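PDB 6MT7: long form salivary protein D7L from Phlebotomus duboscqi, which binds and sequesters cysteinyl leukotrienes and a thromboxane A2 analogue, and inhibits platelet aggregation, thereby helping female sand flies to feed on blood. Local coordinates for residues Y45-W50 with G54-Q59; H176-N181 with K222-Q227; W2-N7 with S62-R67; D142-E147 with A162-L167. One frame throughout, in Å; residues are numbered along the deposited sequence.

Contact 1: residues Y45-W50 with G54-Q59. With TRT (fragment of triton X-100), chain C.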
# COMPACT_ATOMS: atom_id res chain seq x y z
N TYR A 45 -3.54 12.79 -1.15
CA TYR A 45 -2.88 11.85 -0.24
C TYR A 45 -3.89 10.87 0.37
O TYR A 45 -3.62 9.66 0.46
CB TYR A 45 -2.15 12.64 0.85
CG TYR A 45 -1.61 11.80 1.98
CD1 TYR A 45 -0.61 10.87 1.76
CD2 TYR A 45 -2.10 11.96 3.28
CE1 TYR A 45 -0.11 10.09 2.81
CE2 TYR A 45 -1.61 11.19 4.33
CZ TYR A 45 -0.62 10.26 4.09
OH TYR A 45 -0.14 9.50 5.13
N VAL A 46 -5.06 11.38 0.77
CA VAL A 46 -6.08 10.54 1.39
C VAL A 46 -6.62 9.53 0.38
O VAL A 46 -6.75 8.34 0.68
CB VAL A 46 -7.20 11.43 1.97
CG1 VAL A 46 -8.47 10.61 2.25
CG2 VAL A 46 -6.69 12.12 3.27
N LYS A 47 -6.93 9.98 -0.84
CA LYS A 47 -7.35 9.04 -1.88
C LYS A 47 -6.28 7.97 -2.11
O LYS A 47 -6.60 6.78 -2.23
CB LYS A 47 -7.63 9.77 -3.18
CG LYS A 47 -8.05 8.82 -4.28
CD LYS A 47 -8.38 9.55 -5.58
CE LYS A 47 -8.83 8.56 -6.66
NZ LYS A 47 -8.94 9.23 -8.00
N CYS A 48 -5.02 8.38 -2.20
CA CYS A 48 -3.92 7.45 -2.42
C CYS A 48 -3.89 6.37 -1.34
O CYS A 48 -3.70 5.19 -1.64
CB CYS A 48 -2.59 8.21 -2.45
SG CYS A 48 -1.05 7.21 -2.67
N VAL A 49 -4.06 6.77 -0.07
CA VAL A 49 -3.96 5.79 1.01
C VAL A 49 -5.13 4.82 0.96
O VAL A 49 -4.94 3.60 1.11
CB VAL A 49 -3.87 6.49 2.38
CG1 VAL A 49 -3.92 5.46 3.50
CG2 VAL A 49 -2.57 7.30 2.48
N TRP A 50 -6.35 5.32 0.75
CA TRP A 50 -7.49 4.40 0.59
C TRP A 50 -7.21 3.39 -0.51
O TRP A 50 -7.44 2.19 -0.35
CB TRP A 50 -8.77 5.16 0.26
CG TRP A 50 -9.47 5.85 1.38
CD1 TRP A 50 -9.75 7.19 1.46
CD2 TRP A 50 -10.06 5.25 2.55
NE1 TRP A 50 -10.44 7.46 2.61
CE2 TRP A 50 -10.65 6.29 3.30
CE3 TRP A 50 -10.13 3.94 3.04
CZ2 TRP A 50 -11.30 6.06 4.52
CZ3 TRP A 50 -10.78 3.71 4.25
CH2 TRP A 50 -11.36 4.77 4.97
N GLY A 54 -6.04 -1.04 -0.40
CA GLY A 54 -6.96 -2.00 -0.98
C GLY A 54 -8.41 -1.72 -0.66
O GLY A 54 -9.25 -2.63 -0.78
N LEU A 55 -8.74 -0.48 -0.28
CA LEU A 55 -10.08 -0.17 0.21
C LEU A 55 -10.85 0.78 -0.70
O LEU A 55 -11.90 1.29 -0.31
CB LEU A 55 -9.96 0.42 1.62
CG LEU A 55 -9.35 -0.59 2.60
CD1 LEU A 55 -9.13 0.07 3.95
CD2 LEU A 55 -10.28 -1.81 2.73
N TYR A 56 -10.36 1.01 -1.92
CA TYR A 56 -11.06 1.83 -2.90
C TYR A 56 -11.32 0.99 -4.13
O TYR A 56 -10.38 0.48 -4.75
CB TYR A 56 -10.27 3.09 -3.25
CG TYR A 56 -10.97 3.99 -4.25
CD1 TYR A 56 -12.17 4.63 -3.93
CD2 TYR A 56 -10.43 4.21 -5.51
CE1 TYR A 56 -12.81 5.46 -4.86
CE2 TYR A 56 -11.07 5.05 -6.44
CZ TYR A 56 -12.25 5.66 -6.10
OH TYR A 56 -12.87 6.49 -7.02
N ASN A 57 -12.60 0.84 -4.49
CA ASN A 57 -13.00 0.04 -5.63
C ASN A 57 -12.97 0.96 -6.85
O ASN A 57 -13.82 1.84 -6.98
CB ASN A 57 -14.37 -0.56 -5.38
CG ASN A 57 -14.89 -1.38 -6.55
OD1 ASN A 57 -14.47 -1.22 -7.68
ND2 ASN A 57 -15.85 -2.27 -6.26
N GLU A 58 -11.98 0.76 -7.73
CA GLU A 58 -11.84 1.65 -8.87
C GLU A 58 -12.95 1.45 -9.90
O GLU A 58 -13.25 2.38 -10.66
CB GLU A 58 -10.47 1.45 -9.53
CG GLU A 58 -9.30 1.87 -8.64
CD GLU A 58 -7.94 1.64 -9.29
OE1 GLU A 58 -7.45 0.49 -9.25
OE2 GLU A 58 -7.37 2.61 -9.83
N GLN A 59 -13.58 0.27 -9.92
CA GLN A 59 -14.62 0.02 -10.91
C GLN A 59 -15.90 0.80 -10.58
O GLN A 59 -16.50 1.43 -11.46
CB GLN A 59 -14.90 -1.48 -11.00
CG GLN A 59 -15.71 -1.90 -12.22
CD GLN A 59 -17.20 -2.04 -11.93
OE1 GLN A 59 -17.59 -2.37 -10.81
NE2 GLN A 59 -18.03 -1.80 -12.95
C25 TRT C . 8.16 8.66 9.35
O24 TRT C . 7.01 7.82 9.38
C23 TRT C . 5.78 8.54 9.40
C22 TRT C . 4.67 7.55 9.06
O21 TRT C . 3.37 8.11 9.24
C20 TRT C . 2.41 7.09 8.97
C19 TRT C . 1.03 7.59 9.32
O18 TRT C . 0.48 8.29 8.20
C17 TRT C . -0.08 9.51 8.63
C16 TRT C . -1.59 9.44 8.61
O15 TRT C . -2.10 9.64 7.29
C12 TRT C . -3.38 9.20 6.99
C13 TRT C . -4.34 9.08 8.00
C14 TRT C . -5.63 8.64 7.70
C11 TRT C . -3.72 8.87 5.69
C10 TRT C . -5.00 8.44 5.39
C9 TRT C . -5.97 8.31 6.38
C6 TRT C . -7.34 7.83 6.01
C8 TRT C . -8.23 9.06 5.97
C7 TRT C . -7.32 7.23 4.61
C5 TRT C . -7.89 6.87 7.10
C1 TRT C . -7.38 5.42 7.29
C2 TRT C . -5.87 5.23 7.19
C4 TRT C . -7.80 4.98 8.68
C3 TRT C . -8.03 4.42 6.34
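Trp50, on the last full turn of helix 40-52, packs against Leu55 and Tyr56 just after the chain has turned back. Its side chain leaves the helix with CG anti to the carbonyl carbon (chi1 -78°). CB starts the contact, 4.3 Å from Tyr56 CB. Further out, the six-membered ring presents an edge to Leu55: Trp50 CE3 lies 3.8 Å from Leu55 CB, and CZ3 then meets Leu55 CD1 at 4.0 Å. At the tip CZ3 also reaches the bound Triton fragment, 3.5 Å from its C3. That methyl and C7 lie over the same face of the indole, with C7 displaced toward the rim, while NE1 makes a weak hydrogen bond to Thr101. A large flat residue suits this place, because its edge fills the turn while its face lines the pocket.

The backbone reversal is a Schellman motif. Leu55 N donates to Trp50 O (3.0 Å, 154°), and Gly54 takes the positive phi of 83° at which a side chain would press on the preceding carbonyl. On the flank, the extended chain of Lys47 lays CE 4.2 Å from Tyr56 CE2 and delivers its ammonium to Gly92 O.

Just before Trp50 in the helix, Val49 packs its methyls against the ligand's aromatic ring, and a turn earlier Tyr45 OH donates to the ether O15 at 2.9 Å. Gln19 also bonds to the ligand. Hydrocarbon walls with a few polar groups suit an amphipathic guest, consistent with lipid mediators such as thromboxane A2, for which Tyr45 is a probable contact.

Contact 2: residues H176-N181 with K222-Q227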
# COMPACT_ATOMS: atom_id res chain seq x y z
N HIS A 176 -2.07 -3.45 -10.24
CA HIS A 176 -2.28 -2.70 -11.48
C HIS A 176 -2.11 -1.20 -11.30
O HIS A 176 -1.73 -0.51 -12.26
CB HIS A 176 -3.69 -2.98 -12.03
CG HIS A 176 -3.84 -4.30 -12.70
ND1 HIS A 176 -3.61 -5.50 -12.06
CD2 HIS A 176 -4.24 -4.63 -13.96
CE1 HIS A 176 -3.84 -6.50 -12.89
NE2 HIS A 176 -4.22 -6.00 -14.05
N PHE A 177 -2.40 -0.67 -10.12
CA PHE A 177 -2.42 0.77 -9.92
C PHE A 177 -1.09 1.35 -9.46
O PHE A 177 -1.01 2.56 -9.21
CB PHE A 177 -3.51 1.15 -8.90
CG PHE A 177 -3.28 0.57 -7.53
CD1 PHE A 177 -2.41 1.16 -6.64
CD2 PHE A 177 -3.96 -0.58 -7.15
CE1 PHE A 177 -2.20 0.61 -5.38
CE2 PHE A 177 -3.76 -1.12 -5.90
CZ PHE A 177 -2.88 -0.53 -5.02
N ARG A 178 -0.05 0.52 -9.32
CA ARG A 178 1.25 0.99 -8.84
C ARG A 178 1.77 2.13 -9.70
O ARG A 178 1.73 2.09 -10.94
CB ARG A 178 2.24 -0.18 -8.82
CG ARG A 178 3.56 0.09 -8.13
CD ARG A 178 3.39 0.15 -6.61
NE ARG A 178 4.66 -0.07 -5.93
CZ ARG A 178 5.34 0.88 -5.30
NH1 ARG A 178 4.86 2.11 -5.25
NH2 ARG A 178 6.50 0.60 -4.70
N ASN A 179 2.24 3.18 -9.03
CA ASN A 179 2.74 4.40 -9.66
C ASN A 179 4.23 4.44 -9.40
O ASN A 179 4.67 4.65 -8.27
CB ASN A 179 2.02 5.63 -9.09
CG ASN A 179 2.51 6.94 -9.69
OD1 ASN A 179 3.59 7.02 -10.28
ND2 ASN A 179 1.71 7.99 -9.52
N LEU A 180 5.02 4.23 -10.46
CA LEU A 180 6.47 4.35 -10.37
C LEU A 180 6.99 5.52 -11.21
O LEU A 180 8.16 5.53 -11.59
CB LEU A 180 7.13 3.04 -10.80
CG LEU A 180 6.78 1.79 -9.98
CD1 LEU A 180 7.62 0.58 -10.42
CD2 LEU A 180 6.91 2.02 -8.47
N ASN A 181 6.12 6.51 -11.47
CA ASN A 181 6.47 7.60 -12.39
C ASN A 181 7.72 8.34 -11.93
O ASN A 181 8.59 8.66 -12.75
CB ASN A 181 5.32 8.59 -12.51
CG ASN A 181 4.05 7.98 -13.10
OD1 ASN A 181 4.06 6.91 -13.72
ND2 ASN A 181 2.94 8.67 -12.90
N LYS A 222 16.35 -0.17 -7.58
CA LYS A 222 17.38 0.19 -6.61
C LYS A 222 16.90 1.29 -5.69
O LYS A 222 17.17 1.27 -4.48
CB LYS A 222 18.66 0.62 -7.33
CG LYS A 222 19.33 -0.47 -8.14
CD LYS A 222 20.81 -0.16 -8.36
CE LYS A 222 21.55 -1.29 -9.05
NZ LYS A 222 21.79 -0.97 -10.49
N ILE A 223 16.17 2.28 -6.23
CA ILE A 223 15.65 3.37 -5.42
C ILE A 223 14.63 2.85 -4.41
O ILE A 223 14.65 3.23 -3.24
CB ILE A 223 15.07 4.47 -6.33
CG1 ILE A 223 16.19 5.14 -7.13
CG2 ILE A 223 14.31 5.51 -5.50
CD1 ILE A 223 15.69 6.11 -8.17
N LEU A 224 13.72 1.97 -4.85
CA LEU A 224 12.79 1.37 -3.90
C LEU A 224 13.53 0.60 -2.81
O LEU A 224 13.15 0.64 -1.64
CB LEU A 224 11.81 0.43 -4.61
CG LEU A 224 10.69 1.06 -5.42
CD1 LEU A 224 9.76 -0.05 -5.95
CD2 LEU A 224 9.92 2.11 -4.62
N ASP A 225 14.59 -0.13 -3.18
CA ASP A 225 15.32 -0.88 -2.17
C ASP A 225 15.99 0.06 -1.18
O ASP A 225 15.96 -0.18 0.03
CB ASP A 225 16.34 -1.80 -2.84
CG ASP A 225 16.95 -2.78 -1.87
OD1 ASP A 225 16.20 -3.36 -1.05
OD2 ASP A 225 18.19 -2.98 -1.93
N ASN A 226 16.57 1.16 -1.68
CA ASN A 226 17.20 2.16 -0.82
C ASN A 226 16.19 2.82 0.11
O ASN A 226 16.51 3.13 1.27
CB ASN A 226 17.92 3.18 -1.71
CG ASN A 226 18.39 4.39 -0.95
OD1 ASN A 226 17.64 5.35 -0.74
ND2 ASN A 226 19.66 4.38 -0.57
N GLN A 227 14.95 3.01 -0.35
CA GLN A 227 13.89 3.56 0.48
C GLN A 227 13.27 2.54 1.42
O GLN A 227 12.52 2.94 2.32
CB GLN A 227 12.76 4.13 -0.38
CG GLN A 227 13.14 5.34 -1.19
CD GLN A 227 12.06 5.73 -2.17
OE1 GLN A 227 11.08 5.00 -2.36
NE2 GLN A 227 12.23 6.88 -2.79
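Arg178 and Leu224 approach from opposite directions and meet in a van der Waals contact of methyls with the guanidinium end. Both methyls of Leu224 touch the terminal nitrogen obliquely, CD1 3.6 Å and CD2 3.7 Å from Arg178 NH2, on the side of the guanidinium plane where Leu180 lies. Leu180 covers that face: its CD2 sits over the centre of the Arg178 guanidinium, 3.7 Å above the plane, and makes an apolar contact of 4.3 Å with Leu224 CD1. Branched leucines suit this place, since their methyls fill the space beside the cation and leave its N-H groups to oxygen acceptors.

The polar contact of the arginine is made by NH2, which hydrogen-bonds to Tyr165 O; a bend at chi2 (73°) lets the long chain reach it. Long-form D7 proteins are built from two odorant-binding-protein-like halves, and here Arg178, from a loop of the second, also packs on Trp13 and Thr17 of helix 8-21 in the first. Leu224 belongs to helix 220-227, near the C-terminus, so the contact joins that helix to the loop before helix 187-196.

Within the loop, the chain is shaped by an Asx turn: Asn179 OD1 accepts from Asn181 N at 2.8 Å, close to linear at 164°. Asparagine fits here because its short amide can reach a backbone N-H two residues on.

Contact 3: residues W2-N7 with S62-R67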
# COMPACT_ATOMS: atom_id res chain seq x y z
N TRP A 2 -6.29 -9.14 -3.53
CA TRP A 2 -5.93 -8.57 -2.24
C TRP A 2 -6.55 -9.35 -1.10
O TRP A 2 -7.66 -9.87 -1.21
CB TRP A 2 -6.34 -7.10 -2.20
CG TRP A 2 -5.37 -6.28 -2.98
CD1 TRP A 2 -4.97 -6.49 -4.27
CD2 TRP A 2 -4.63 -5.15 -2.51
NE1 TRP A 2 -4.04 -5.55 -4.64
CE2 TRP A 2 -3.81 -4.71 -3.58
CE3 TRP A 2 -4.58 -4.46 -1.30
CZ2 TRP A 2 -2.97 -3.62 -3.47
CZ3 TRP A 2 -3.74 -3.38 -1.19
CH2 TRP A 2 -2.95 -2.96 -2.27
N ARG A 3 -5.80 -9.45 -0.01
CA ARG A 3 -6.23 -10.16 1.19
C ARG A 3 -6.58 -9.18 2.30
O ARG A 3 -5.99 -8.11 2.44
CB ARG A 3 -5.14 -11.13 1.66
CG ARG A 3 -4.91 -12.23 0.64
CD ARG A 3 -3.80 -13.16 1.05
NE ARG A 3 -3.46 -14.08 -0.03
CZ ARG A 3 -2.44 -14.92 0.01
NH1 ARG A 3 -1.67 -14.96 1.09
NH2 ARG A 3 -2.19 -15.72 -1.02
N TYR A 4 -7.57 -9.57 3.10
CA TYR A 4 -8.11 -8.75 4.17
C TYR A 4 -8.21 -9.62 5.42
O TYR A 4 -8.44 -10.82 5.33
CB TYR A 4 -9.48 -8.18 3.79
CG TYR A 4 -9.45 -7.38 2.50
CD1 TYR A 4 -9.09 -6.03 2.49
CD2 TYR A 4 -9.76 -7.98 1.28
CE1 TYR A 4 -9.04 -5.30 1.32
CE2 TYR A 4 -9.71 -7.26 0.09
CZ TYR A 4 -9.36 -5.92 0.12
OH TYR A 4 -9.31 -5.21 -1.06
N PRO A 5 -7.98 -9.04 6.60
CA PRO A 5 -7.62 -7.63 6.83
C PRO A 5 -6.18 -7.31 6.41
O PRO A 5 -5.40 -8.20 6.08
CB PRO A 5 -7.78 -7.47 8.34
CG PRO A 5 -7.46 -8.84 8.88
CD PRO A 5 -8.02 -9.81 7.86
N ARG A 6 -5.86 -6.02 6.44
CA ARG A 6 -4.51 -5.56 6.12
C ARG A 6 -3.63 -5.64 7.35
O ARG A 6 -4.06 -5.31 8.46
CB ARG A 6 -4.56 -4.13 5.59
CG ARG A 6 -5.58 -3.89 4.48
CD ARG A 6 -5.34 -4.79 3.27
NE ARG A 6 -4.07 -4.50 2.60
CZ ARG A 6 -3.43 -5.36 1.82
NH1 ARG A 6 -3.93 -6.58 1.61
NH2 ARG A 6 -2.28 -5.01 1.23
N ASN A 7 -2.39 -6.10 7.17
CA ASN A 7 -1.51 -6.26 8.31
C ASN A 7 -0.69 -4.98 8.51
O ASN A 7 -0.80 -4.02 7.74
CB ASN A 7 -0.66 -7.53 8.17
CG ASN A 7 0.37 -7.45 7.05
OD1 ASN A 7 0.96 -6.40 6.80
ND2 ASN A 7 0.62 -8.58 6.38
N SER A 62 -16.10 3.59 -5.37
CA SER A 62 -16.65 3.60 -4.02
C SER A 62 -15.66 2.95 -3.07
O SER A 62 -14.85 2.12 -3.46
CB SER A 62 -17.98 2.84 -3.95
OG SER A 62 -18.87 3.33 -4.93
N LEU A 63 -15.74 3.34 -1.80
CA LEU A 63 -14.95 2.66 -0.78
C LEU A 63 -15.50 1.26 -0.53
O LEU A 63 -16.70 1.01 -0.62
CB LEU A 63 -14.97 3.46 0.52
CG LEU A 63 -14.23 4.79 0.41
CD1 LEU A 63 -14.45 5.54 1.68
CD2 LEU A 63 -12.74 4.56 0.15
N ARG A 64 -14.58 0.35 -0.23
CA ARG A 64 -14.90 -1.04 0.13
C ARG A 64 -15.32 -1.06 1.59
O ARG A 64 -14.58 -1.47 2.49
CB ARG A 64 -13.71 -1.95 -0.14
CG ARG A 64 -13.29 -1.99 -1.60
CD ARG A 64 -12.37 -3.18 -1.86
NE ARG A 64 -11.87 -3.18 -3.24
CZ ARG A 64 -12.54 -3.66 -4.28
NH1 ARG A 64 -13.75 -4.18 -4.10
NH2 ARG A 64 -12.01 -3.61 -5.50
N VAL A 65 -16.55 -0.59 1.83
CA VAL A 65 -17.07 -0.48 3.18
C VAL A 65 -17.09 -1.84 3.87
O VAL A 65 -16.81 -1.95 5.07
CB VAL A 65 -18.46 0.18 3.14
CG1 VAL A 65 -19.16 0.09 4.48
CG2 VAL A 65 -18.30 1.64 2.73
N ASP A 66 -17.38 -2.91 3.11
CA ASP A 66 -17.35 -4.24 3.71
C ASP A 66 -15.97 -4.55 4.29
O ASP A 66 -15.86 -5.09 5.40
CB ASP A 66 -17.76 -5.31 2.69
CG ASP A 66 -16.83 -5.37 1.47
OD1 ASP A 66 -16.47 -4.31 0.93
OD2 ASP A 66 -16.49 -6.50 1.05
N ARG A 67 -14.91 -4.19 3.57
CA ARG A 67 -13.57 -4.51 4.02
C ARG A 67 -13.09 -3.57 5.12
O ARG A 67 -12.25 -3.95 5.94
CB ARG A 67 -12.59 -4.49 2.84
CG ARG A 67 -12.92 -5.52 1.73
CD ARG A 67 -13.07 -6.93 2.28
NE ARG A 67 -13.20 -7.91 1.20
CZ ARG A 67 -13.09 -9.22 1.36
NH1 ARG A 67 -12.84 -9.74 2.55
NH2 ARG A 67 -13.22 -10.02 0.31
O HOH W 1 -11.19 -11.87 4.30
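Tyr4 and Arg67 bring their CA atoms to 6.9 Å, where the irregular N-terminal strip, with a cis peptide before Pro5, passes the first turn of helix 65-74. Arg67 folds over one face of the tyrosine ring. Its CG stands 3.7 Å from the centroid of the Tyr4 ring and only 3° off the normal, a CH-pi contact. A bend at chi2 (-53°) then turns the chain across the ring toward CD2, which Arg67 NE approaches to 3.4 Å. The guanidinium overlaps the rim at CD2, its plane 19° from that of the ring.

The phenol continues past this point to hydrogen-bond with Gly54 O, and Arg64 CD lies 3.8 Å from Tyr4 OH. Tyrosine suits the site in offering a broad face for an arginine chain and a polar tip for a helix-ending carbonyl. The charge of Arg67 is met by Glu70, about one turn on, through a salt bridge from NH1. A water accepts weakly from that NH1 and donates to Tyr4 O at 3.1 Å.

Arg67 thus spends its methylenes and the flat of its guanidinium on the ring face, while Arg64 only brushes the hydroxyl; Glu70 probably offsets much of the charge of Arg67 at this surface seam between the N-terminus and helix 65-74.

Contact 4: residues D142-E147 with A162-L167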
# COMPACT_ATOMS: atom_id res chain seq x y z
N ASP A 142 18.12 -7.19 1.58
CA ASP A 142 18.73 -7.97 2.65
C ASP A 142 17.75 -9.00 3.22
O ASP A 142 18.15 -10.13 3.53
CB ASP A 142 19.24 -7.03 3.74
CG ASP A 142 20.43 -6.21 3.27
OD1 ASP A 142 21.28 -6.77 2.55
OD2 ASP A 142 20.51 -5.00 3.61
N PHE A 143 16.47 -8.64 3.33
CA PHE A 143 15.49 -9.58 3.86
C PHE A 143 15.21 -10.70 2.86
O PHE A 143 15.14 -11.88 3.22
CB PHE A 143 14.19 -8.86 4.21
CG PHE A 143 13.11 -9.78 4.72
CD1 PHE A 143 13.13 -10.21 6.04
CD2 PHE A 143 12.09 -10.22 3.89
CE1 PHE A 143 12.15 -11.07 6.53
CE2 PHE A 143 11.10 -11.07 4.36
CZ PHE A 143 11.13 -11.50 5.69
N CYS A 144 15.00 -10.33 1.59
CA CYS A 144 14.64 -11.31 0.58
C CYS A 144 15.83 -12.18 0.18
O CYS A 144 15.61 -13.30 -0.30
CB CYS A 144 14.05 -10.59 -0.63
SG CYS A 144 12.43 -9.90 -0.26
N ASN A 145 17.06 -11.71 0.39
CA ASN A 145 18.24 -12.52 0.12
C ASN A 145 18.44 -13.61 1.15
O ASN A 145 19.24 -14.53 0.92
CB ASN A 145 19.49 -11.63 0.07
CG ASN A 145 19.65 -10.94 -1.26
OD1 ASN A 145 19.04 -11.31 -2.25
ND2 ASN A 145 20.50 -9.92 -1.28
N ALA A 146 17.73 -13.54 2.27
CA ALA A 146 17.86 -14.54 3.32
C ALA A 146 16.81 -15.64 3.16
O ALA A 146 15.75 -15.43 2.56
CB ALA A 146 17.72 -13.88 4.70
N GLU A 147 17.14 -16.82 3.69
CA GLU A 147 16.22 -17.95 3.78
C GLU A 147 15.71 -18.38 2.40
O GLU A 147 14.62 -18.95 2.28
CB GLU A 147 15.06 -17.66 4.73
CG GLU A 147 15.48 -16.99 6.05
CD GLU A 147 16.16 -17.94 7.03
OE1 GLU A 147 16.12 -19.17 6.80
OE2 GLU A 147 16.72 -17.46 8.04
N ALA A 162 9.82 -8.83 -5.53
CA ALA A 162 8.69 -8.29 -6.29
C ALA A 162 7.49 -8.03 -5.38
O ALA A 162 6.74 -7.07 -5.60
CB ALA A 162 8.30 -9.24 -7.42
N TYR A 163 7.29 -8.88 -4.37
CA TYR A 163 6.21 -8.64 -3.43
C TYR A 163 6.46 -7.36 -2.62
O TYR A 163 5.58 -6.50 -2.51
CB TYR A 163 6.02 -9.84 -2.49
CG TYR A 163 5.06 -9.50 -1.38
CD1 TYR A 163 3.69 -9.51 -1.59
CD2 TYR A 163 5.53 -9.09 -0.12
CE1 TYR A 163 2.81 -9.14 -0.60
CE2 TYR A 163 4.65 -8.70 0.87
CZ TYR A 163 3.29 -8.73 0.63
OH TYR A 163 2.41 -8.36 1.62
N TYR A 164 7.67 -7.21 -2.06
CA TYR A 164 7.88 -6.06 -1.19
C TYR A 164 8.00 -4.75 -1.96
O TYR A 164 7.70 -3.68 -1.41
CB TYR A 164 9.11 -6.30 -0.30
CG TYR A 164 8.74 -7.18 0.86
CD1 TYR A 164 8.01 -6.67 1.94
CD2 TYR A 164 9.04 -8.53 0.86
CE1 TYR A 164 7.64 -7.48 3.00
CE2 TYR A 164 8.66 -9.34 1.91
CZ TYR A 164 7.97 -8.82 2.98
OH TYR A 164 7.60 -9.63 4.03
N TYR A 165 8.41 -4.80 -3.23
CA TYR A 165 8.29 -3.63 -4.09
C TYR A 165 6.86 -3.37 -4.53
O TYR A 165 6.60 -2.35 -5.17
CB TYR A 165 9.15 -3.79 -5.34
CG TYR A 165 10.63 -3.87 -5.11
CD1 TYR A 165 11.25 -3.14 -4.10
CD2 TYR A 165 11.42 -4.67 -5.92
CE1 TYR A 165 12.64 -3.22 -3.90
CE2 TYR A 165 12.80 -4.76 -5.73
CZ TYR A 165 13.40 -4.04 -4.72
OH TYR A 165 14.77 -4.14 -4.56
N ARG A 166 5.93 -4.27 -4.19
CA ARG A 166 4.52 -4.17 -4.59
C ARG A 166 4.39 -4.11 -6.11
O ARG A 166 3.56 -3.38 -6.66
CB ARG A 166 3.80 -3.00 -3.92
CG ARG A 166 3.15 -3.40 -2.58
CD ARG A 166 4.22 -3.66 -1.51
NE ARG A 166 3.64 -4.02 -0.21
CZ ARG A 166 4.35 -4.17 0.91
NH1 ARG A 166 5.67 -4.01 0.90
NH2 ARG A 166 3.75 -4.48 2.05
N LEU A 167 5.20 -4.93 -6.80
CA LEU A 167 4.91 -5.23 -8.19
C LEU A 167 3.82 -6.29 -8.31
O LEU A 167 3.03 -6.26 -9.26
CB LEU A 167 6.18 -5.70 -8.91
CG LEU A 167 7.37 -4.75 -8.77
CD1 LEU A 167 8.60 -5.30 -9.48
CD2 LEU A 167 7.01 -3.38 -9.29
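Phe143 and Tyr164 set their rings steeply against each other, the planes 79° apart and the centroids separated by 5.7 Å. The approach is oblique, so neither ring lies squarely on the other. The corner of the phenylalanine does the touching: Phe143 CE2 is 3.9 Å from Tyr164 CE2 and 3.8 Å from Tyr164 OH. With CG anti to its backbone N (chi1 178°), Phe143 leans from helix 140-144 toward the phenol end of its partner.

Cys144 comes to the same side of the tyrosine nearer its root. Its SG lies 3.8 Å from Tyr164 CD2, an oblique sulfur-aromatic contact. The sulfur is held there by its disulfide to Cys160, one turn before Tyr164 on helix 159-164. Over a face of the Tyr164 ring lies Tyr163 CD2, 3.6 Å above the plane. The phenol is a sensible choice in this buried place, because the ring fills space between the helices and the hydroxyl hydrogen-bonds to the backbone N of Lys134.

Beyond Tyr164 the helix closes with a Schellman motif, Arg166 taking positive phi (57°). From there its NH1 turns back to donate to Tyr164 O at 3.1 Å, while NH2 forms a salt bridge to Asp9 and the guanidinium makes a cation-pi contact with Trp13, both of the N-terminal helix 8-21.

Aromatic side chains packed beside a disulfide that ties two short helices fit the cystine-braced, all-helical architecture of the odorant-binding-protein family, here in the second half of the D7 protein.

Overall arrangement
Contacts 1 and 3 belong to the N-terminal half, contacts 2 and 4 to the C-terminal half. In sequence, contact 3 encloses contact 1, and contacts 4 and 2 open later. Contacts 1 and 3, with centres about 10 Å apart, share the small antiparallel sheet of strands 56-57 and 62-63, and a hydrogen bond between Tyr4 and Gly54 also joins them. Contacts 2 and 4, with centres about 13 Å apart, are joined where Arg178 meets Tyr165 O. Between the halves, Phe177 packs on Trp2 and on Glu58, whereas contacts 1 and 4 have centres about 24 Å apart and do not touch. The ligand pocket at contact 1 is therefore carried by a helical body against which the second half is packed.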